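Local coordinates for N-terminal acetyltransferase-like protein (Chaetomium thermophilum, PDB 5NNP) that is probably the auxiliary, tetratricopeptide-repeat subunit of an N-terminal acetyltransferase of the NatA type, an all-helical scaffold associated with transferase activity, at residues S111-I123 / Y131-P143. Sequence-based numbering, arbitrary orientation.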
loop_
_atom_site.group_PDB
_atom_site.type_symbol
_atom_site.label_atom_id
_atom_site.label_comp_id
_atom_site.label_asym_id
_atom_site.label_seq_id
_atom_site.Cartn_x
_atom_site.Cartn_y
_atom_site.Cartn_z
ATOM N N SER A 111 -23.770 -26.567 -11.414
ATOM C CA SER A 111 -22.587 -25.982 -12.052
ATOM C C SER A 111 -21.511 -25.499 -11.078
ATOM O O SER A 111 -21.635 -24.433 -10.494
ATOM C CB SER A 111 -22.988 -24.813 -12.933
ATOM O OG SER A 111 -21.822 -24.184 -13.406
ATOM N N HIS A 112 -20.446 -26.270 -10.927
ATOM C CA HIS A 112 -19.365 -25.880 -10.036
ATOM C C HIS A 112 -18.654 -24.632 -10.529
ATOM O O HIS A 112 -18.153 -23.853 -9.719
ATOM C CB HIS A 112 -18.360 -27.026 -9.857
ATOM C CG HIS A 112 -18.860 -28.122 -8.966
ATOM N ND1 HIS A 112 -19.980 -28.868 -9.264
ATOM C CD2 HIS A 112 -18.417 -28.574 -7.769
ATOM C CE1 HIS A 112 -20.197 -29.741 -8.297
ATOM N NE2 HIS A 112 -19.263 -29.583 -7.377
ATOM N N GLN A 113 -18.618 -24.438 -11.848
ATOM C CA GLN A 113 -17.934 -23.282 -12.409
ATOM C C GLN A 113 -18.685 -21.991 -12.088
ATOM O O GLN A 113 -18.088 -20.966 -11.725
ATOM C CB GLN A 113 -17.775 -23.417 -13.918
ATOM C CG GLN A 113 -17.143 -22.192 -14.567
ATOM C CD GLN A 113 -17.235 -22.208 -16.084
ATOM O OE1 GLN A 113 -18.093 -22.883 -16.668
ATOM N NE2 GLN A 113 -16.340 -21.471 -16.734
ATOM N N ILE A 114 -20.001 -22.047 -12.241
ATOM C CA ILE A 114 -20.815 -20.877 -11.999
ATOM C C ILE A 114 -20.745 -20.481 -10.525
ATOM O O ILE A 114 -20.608 -19.295 -10.206
ATOM C CB ILE A 114 -22.269 -21.115 -12.450
ATOM C CG1 ILE A 114 -22.312 -21.190 -13.983
ATOM C CG2 ILE A 114 -23.185 -20.017 -11.934
ATOM C CD1 ILE A 114 -23.674 -21.508 -14.572
ATOM N N GLN A 115 -20.804 -21.466 -9.633
ATOM C CA GLN A 115 -20.753 -21.200 -8.193
ATOM C C GLN A 115 -19.392 -20.670 -7.798
ATOM O O GLN A 115 -19.282 -19.798 -6.938
ATOM C CB GLN A 115 -21.073 -22.464 -7.381
ATOM C CG GLN A 115 -20.848 -22.328 -5.867
ATOM C CD GLN A 115 -21.801 -21.317 -5.206
ATOM O OE1 GLN A 115 -22.806 -21.697 -4.625
ATOM N NE2 GLN A 115 -21.480 -20.027 -5.304
ATOM N N ARG A 116 -18.355 -21.208 -8.430
ATOM C CA ARG A 116 -16.980 -20.806 -8.150
ATOM C C ARG A 116 -16.761 -19.334 -8.487
ATOM O O ARG A 116 -16.209 -18.584 -7.686
ATOM C CB ARG A 116 -16.005 -21.685 -8.931
ATOM C CG ARG A 116 -14.546 -21.443 -8.645
ATOM C CD ARG A 116 -13.690 -22.535 -9.282
ATOM N NE ARG A 116 -14.092 -22.851 -10.655
ATOM C CZ ARG A 116 -13.559 -22.290 -11.742
ATOM N NH1 ARG A 116 -12.598 -21.379 -11.615
ATOM N NH2 ARG A 116 -13.982 -22.638 -12.957
ATOM N N ASP A 117 -17.236 -18.928 -9.660
ATOM C CA ASP A 117 -16.969 -17.602 -10.184
ATOM C C ASP A 117 -17.807 -16.548 -9.499
ATOM O O ASP A 117 -17.334 -15.437 -9.253
ATOM C CB ASP A 117 -17.189 -17.591 -11.685
ATOM C CG ASP A 117 -16.119 -18.382 -12.422
ATOM O OD1 ASP A 117 -14.973 -18.436 -11.927
ATOM O OD2 ASP A 117 -16.416 -18.959 -13.485
ATOM N N LEU A 118 -19.033 -16.912 -9.151
ATOM C CA LEU A 118 -19.917 -16.028 -8.401
ATOM C C LEU A 118 -19.365 -15.712 -7.010
ATOM O O LEU A 118 -19.401 -14.578 -6.547
ATOM C CB LEU A 118 -21.304 -16.664 -8.274
ATOM C CG LEU A 118 -22.252 -16.019 -7.277
ATOM C CD1 LEU A 118 -22.722 -14.670 -7.795
ATOM C CD2 LEU A 118 -23.424 -16.943 -7.001
ATOM N N ALA A 119 -18.868 -16.736 -6.339
ATOM C CA ALA A 119 -18.365 -16.578 -4.987
ATOM C C ALA A 119 -17.219 -15.581 -4.980
ATOM O O ALA A 119 -17.107 -14.741 -4.080
ATOM C CB ALA A 119 -17.910 -17.927 -4.427
ATOM N N VAL A 120 -16.366 -15.693 -5.996
ATOM C CA VAL A 120 -15.230 -14.797 -6.132
ATOM C C VAL A 120 -15.747 -13.371 -6.302
ATOM O O VAL A 120 -15.353 -12.471 -5.575
ATOM C CB VAL A 120 -14.321 -15.186 -7.324
ATOM C CG1 VAL A 120 -13.295 -14.125 -7.551
ATOM C CG2 VAL A 120 -13.654 -16.546 -7.079
ATOM N N LEU A 121 -16.657 -13.185 -7.250
ATOM C CA LEU A 121 -17.254 -11.879 -7.508
ATOM C C LEU A 121 -17.893 -11.297 -6.251
ATOM O O LEU A 121 -17.765 -10.100 -5.965
ATOM C CB LEU A 121 -18.289 -11.978 -8.639
ATOM C CG LEU A 121 -17.785 -12.210 -10.068
ATOM C CD1 LEU A 121 -18.902 -12.693 -10.947
ATOM C CD2 LEU A 121 -17.194 -10.931 -10.651
ATOM N N GLN A 122 -18.575 -12.141 -5.489
ATOM C CA GLN A 122 -19.283 -11.653 -4.316
ATOM C C GLN A 122 -18.342 -11.106 -3.242
ATOM O O GLN A 122 -18.625 -10.061 -2.642
ATOM C CB GLN A 122 -20.150 -12.751 -3.719
ATOM C CG GLN A 122 -21.439 -12.983 -4.459
ATOM C CD GLN A 122 -22.099 -14.290 -4.050
ATOM O OE1 GLN A 122 -21.440 -15.332 -3.946
ATOM N NE2 GLN A 122 -23.404 -14.238 -3.804
ATOM N N ILE A 123 -17.241 -11.810 -2.978
ATOM C CA ILE A 123 -16.313 -11.318 -1.969
ATOM C C ILE A 123 -15.576 -10.084 -2.523
ATOM O O ILE A 123 -15.328 -9.124 -1.788
ATOM C CB ILE A 123 -15.312 -12.400 -1.494
ATOM C CG1 ILE A 123 -14.499 -11.892 -0.297
ATOM C CG2 ILE A 123 -14.384 -12.818 -2.610
ATOM C CD1 ILE A 123 -15.340 -11.292 0.855
ATOM N N TYR A 131 -21.521 -14.321 0.071
ATOM C CA TYR A 131 -20.266 -15.059 0.015
ATOM C C TYR A 131 -20.347 -16.217 0.983
ATOM O O TYR A 131 -19.880 -17.322 0.707
ATOM C CB TYR A 131 -19.083 -14.140 0.358
ATOM C CG TYR A 131 -17.733 -14.769 0.170
ATOM C CD1 TYR A 131 -17.399 -15.374 -1.025
ATOM C CD2 TYR A 131 -16.782 -14.741 1.178
ATOM C CE1 TYR A 131 -16.170 -15.945 -1.216
ATOM C CE2 TYR A 131 -15.534 -15.313 0.998
ATOM C CZ TYR A 131 -15.239 -15.916 -0.206
ATOM O OH TYR A 131 -14.013 -16.501 -0.418
ATOM N N VAL A 132 -20.955 -15.951 2.128
ATOM C CA VAL A 132 -21.199 -16.991 3.098
ATOM C C VAL A 132 -22.054 -18.111 2.498
ATOM O O VAL A 132 -21.687 -19.284 2.556
ATOM C CB VAL A 132 -21.897 -16.429 4.346
ATOM C CG1 VAL A 132 -22.512 -17.558 5.189
ATOM C CG2 VAL A 132 -20.924 -15.597 5.154
ATOM N N GLN A 133 -23.196 -17.753 1.931
ATOM C CA GLN A 133 -24.043 -18.753 1.298
ATOM C C GLN A 133 -23.269 -19.575 0.259
ATOM O O GLN A 133 -23.347 -20.809 0.230
ATOM C CB GLN A 133 -25.245 -18.083 0.644
ATOM C CG GLN A 133 -26.332 -19.051 0.228
ATOM C CD GLN A 133 -27.500 -18.348 -0.440
ATOM O OE1 GLN A 133 -27.614 -17.121 -0.386
ATOM N NE2 GLN A 133 -28.368 -19.121 -1.082
ATOM N N SER A 134 -22.508 -18.883 -0.586
ATOM C CA SER A 134 -21.709 -19.552 -1.603
ATOM C C SER A 134 -20.739 -20.583 -1.014
ATOM O O SER A 134 -20.666 -21.718 -1.477
ATOM C CB SER A 134 -20.935 -18.523 -2.418
ATOM O OG SER A 134 -21.792 -17.904 -3.344
ATOM N N ARG A 135 -19.996 -20.178 0.006
ATOM C CA ARG A 135 -18.989 -21.047 0.591
ATOM C C ARG A 135 -19.616 -22.218 1.305
ATOM O O ARG A 135 -19.071 -23.327 1.276
ATOM C CB ARG A 135 -18.098 -20.273 1.553
ATOM C CG ARG A 135 -17.169 -19.366 0.835
ATOM C CD ARG A 135 -16.491 -20.151 -0.267
ATOM N NE ARG A 135 -15.521 -19.311 -0.949
ATOM C CZ ARG A 135 -14.545 -19.767 -1.723
ATOM N NH1 ARG A 135 -13.702 -18.902 -2.298
ATOM N NH2 ARG A 135 -14.414 -21.078 -1.919
ATOM N N LEU A 136 -20.753 -21.971 1.950
ATOM C CA LEU A 136 -21.481 -23.046 2.627
ATOM C C LEU A 136 -21.878 -24.096 1.595
ATOM O O LEU A 136 -21.759 -25.297 1.812
ATOM C CB LEU A 136 -22.709 -22.507 3.355
ATOM C CG LEU A 136 -23.575 -23.467 4.165
ATOM C CD1 LEU A 136 -22.713 -24.295 5.102
ATOM C CD2 LEU A 136 -24.598 -22.661 4.950
ATOM N N ASN A 137 -22.315 -23.611 0.446
ATOM C CA ASN A 137 -22.648 -24.459 -0.666
ATOM C C ASN A 137 -21.465 -25.224 -1.196
ATOM O O ASN A 137 -21.529 -26.432 -1.381
ATOM C CB ASN A 137 -23.234 -23.617 -1.770
ATOM C CG ASN A 137 -24.611 -24.003 -2.078
ATOM O OD1 ASN A 137 -25.540 -23.599 -1.382
ATOM N ND2 ASN A 137 -24.780 -24.810 -3.110
ATOM N N MET A 138 -20.386 -24.507 -1.473
ATOM C CA MET A 138 -19.184 -25.147 -1.968
ATOM C C MET A 138 -18.675 -26.184 -0.964
ATOM O O MET A 138 -18.291 -27.282 -1.342
ATOM C CB MET A 138 -18.125 -24.092 -2.274
ATOM C CG MET A 138 -18.629 -23.069 -3.275
ATOM S SD MET A 138 -17.500 -21.730 -3.708
ATOM C CE MET A 138 -16.307 -22.637 -4.708
ATOM N N LEU A 139 -18.703 -25.843 0.317
ATOM C CA LEU A 139 -18.287 -26.770 1.368
ATOM C C LEU A 139 -19.178 -28.025 1.414
ATOM O O LEU A 139 -18.712 -29.146 1.646
ATOM C CB LEU A 139 -18.301 -26.053 2.719
ATOM C CG LEU A 139 -18.093 -26.922 3.959
ATOM C CD1 LEU A 139 -16.731 -27.610 3.940
ATOM C CD2 LEU A 139 -18.281 -26.108 5.237
ATOM N N LYS A 140 -20.468 -27.834 1.194
ATOM C CA LYS A 140 -21.393 -28.955 1.182
ATOM C C LYS A 140 -21.047 -29.893 0.038
ATOM O O LYS A 140 -21.146 -31.115 0.155
ATOM C CB LYS A 140 -22.822 -28.451 1.054
ATOM C CG LYS A 140 -23.814 -29.250 1.809
ATOM C CD LYS A 140 -25.178 -28.592 1.755
ATOM C CE LYS A 140 -25.492 -28.139 0.348
ATOM N NZ LYS A 140 -26.905 -27.713 0.202
ATOM N N ALA A 141 -20.624 -29.310 -1.072
ATOM C CA ALA A 141 -20.324 -30.084 -2.262
ATOM C C ALA A 141 -18.985 -30.813 -2.166
ATOM O O ALA A 141 -18.842 -31.911 -2.699
ATOM C CB ALA A 141 -20.350 -29.189 -3.474
ATOM N N ARG A 142 -18.008 -30.205 -1.495
ATOM C CA ARG A 142 -16.672 -30.794 -1.393
ATOM C C ARG A 142 -16.054 -30.635 0.013
ATOM O O ARG A 142 -15.067 -29.917 0.198
ATOM C CB ARG A 142 -15.750 -30.177 -2.450
ATOM C CG ARG A 142 -16.171 -30.423 -3.884
ATOM C CD ARG A 142 -15.915 -31.862 -4.281
ATOM N NE ARG A 142 -16.266 -32.133 -5.676
ATOM C CZ ARG A 142 -17.417 -32.670 -6.076
ATOM N NH1 ARG A 142 -18.351 -33.006 -5.189
ATOM N NH2 ARG A 142 -17.637 -32.875 -7.368
ATOM N N PRO A 143 -16.622 -31.329 1.005
ATOM C CA PRO A 143 -16.205 -31.216 2.413
ATOM C C PRO A 143 -14.961 -32.033 2.783
ATOM O O PRO A 143 -14.501 -31.998 3.922
ATOM C CB PRO A 143 -17.421 -31.752 3.171
ATOM C CG PRO A 143 -17.994 -32.799 2.228
ATOM C CD PRO A 143 -17.752 -32.259 0.823
#
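Ser134 presses its side chain as a knob into a hole formed by Gln115, Leu118, Ala119 and Gln122, at the heart of an antiparallel helical hairpin of the kind that builds tetratricopeptide-repeat solenoids; the two helix axes run 149° apart. Its hydroxyl gives its proton to Gln122, with OG 2.7 Å from OE1, in the carbonyl plane and on a lone pair. Gln115 adds a weak bond from NE2 to the same OG, so two buried amides grip one serine. With CG anti to the backbone N (chi1 172°), Gln115 CG comes within 3.5 Å of Met138 CG; the bend at chi2 then turns the amide to the Ser134 hydroxyl. Met138 SD lies against Ala119 CB at 3.9 Å.

Toward the hairpin turn, Tyr131 lays one ring face under Ile123, and Arg135 CG lies over the rim of the opposite face. Arg135 NH1 also donates to Tyr131 OH, tying the ring to its own helix. Further out, helix 94-107 meets Gln115 through Leu105, helix 146-159 packs on Tyr131 through Ala155, and His528 of helix 527-534 touches Ile123. Ile123 CB sits 3.5 Å from the Tyr131 ring centroid, only 5° off the ring normal.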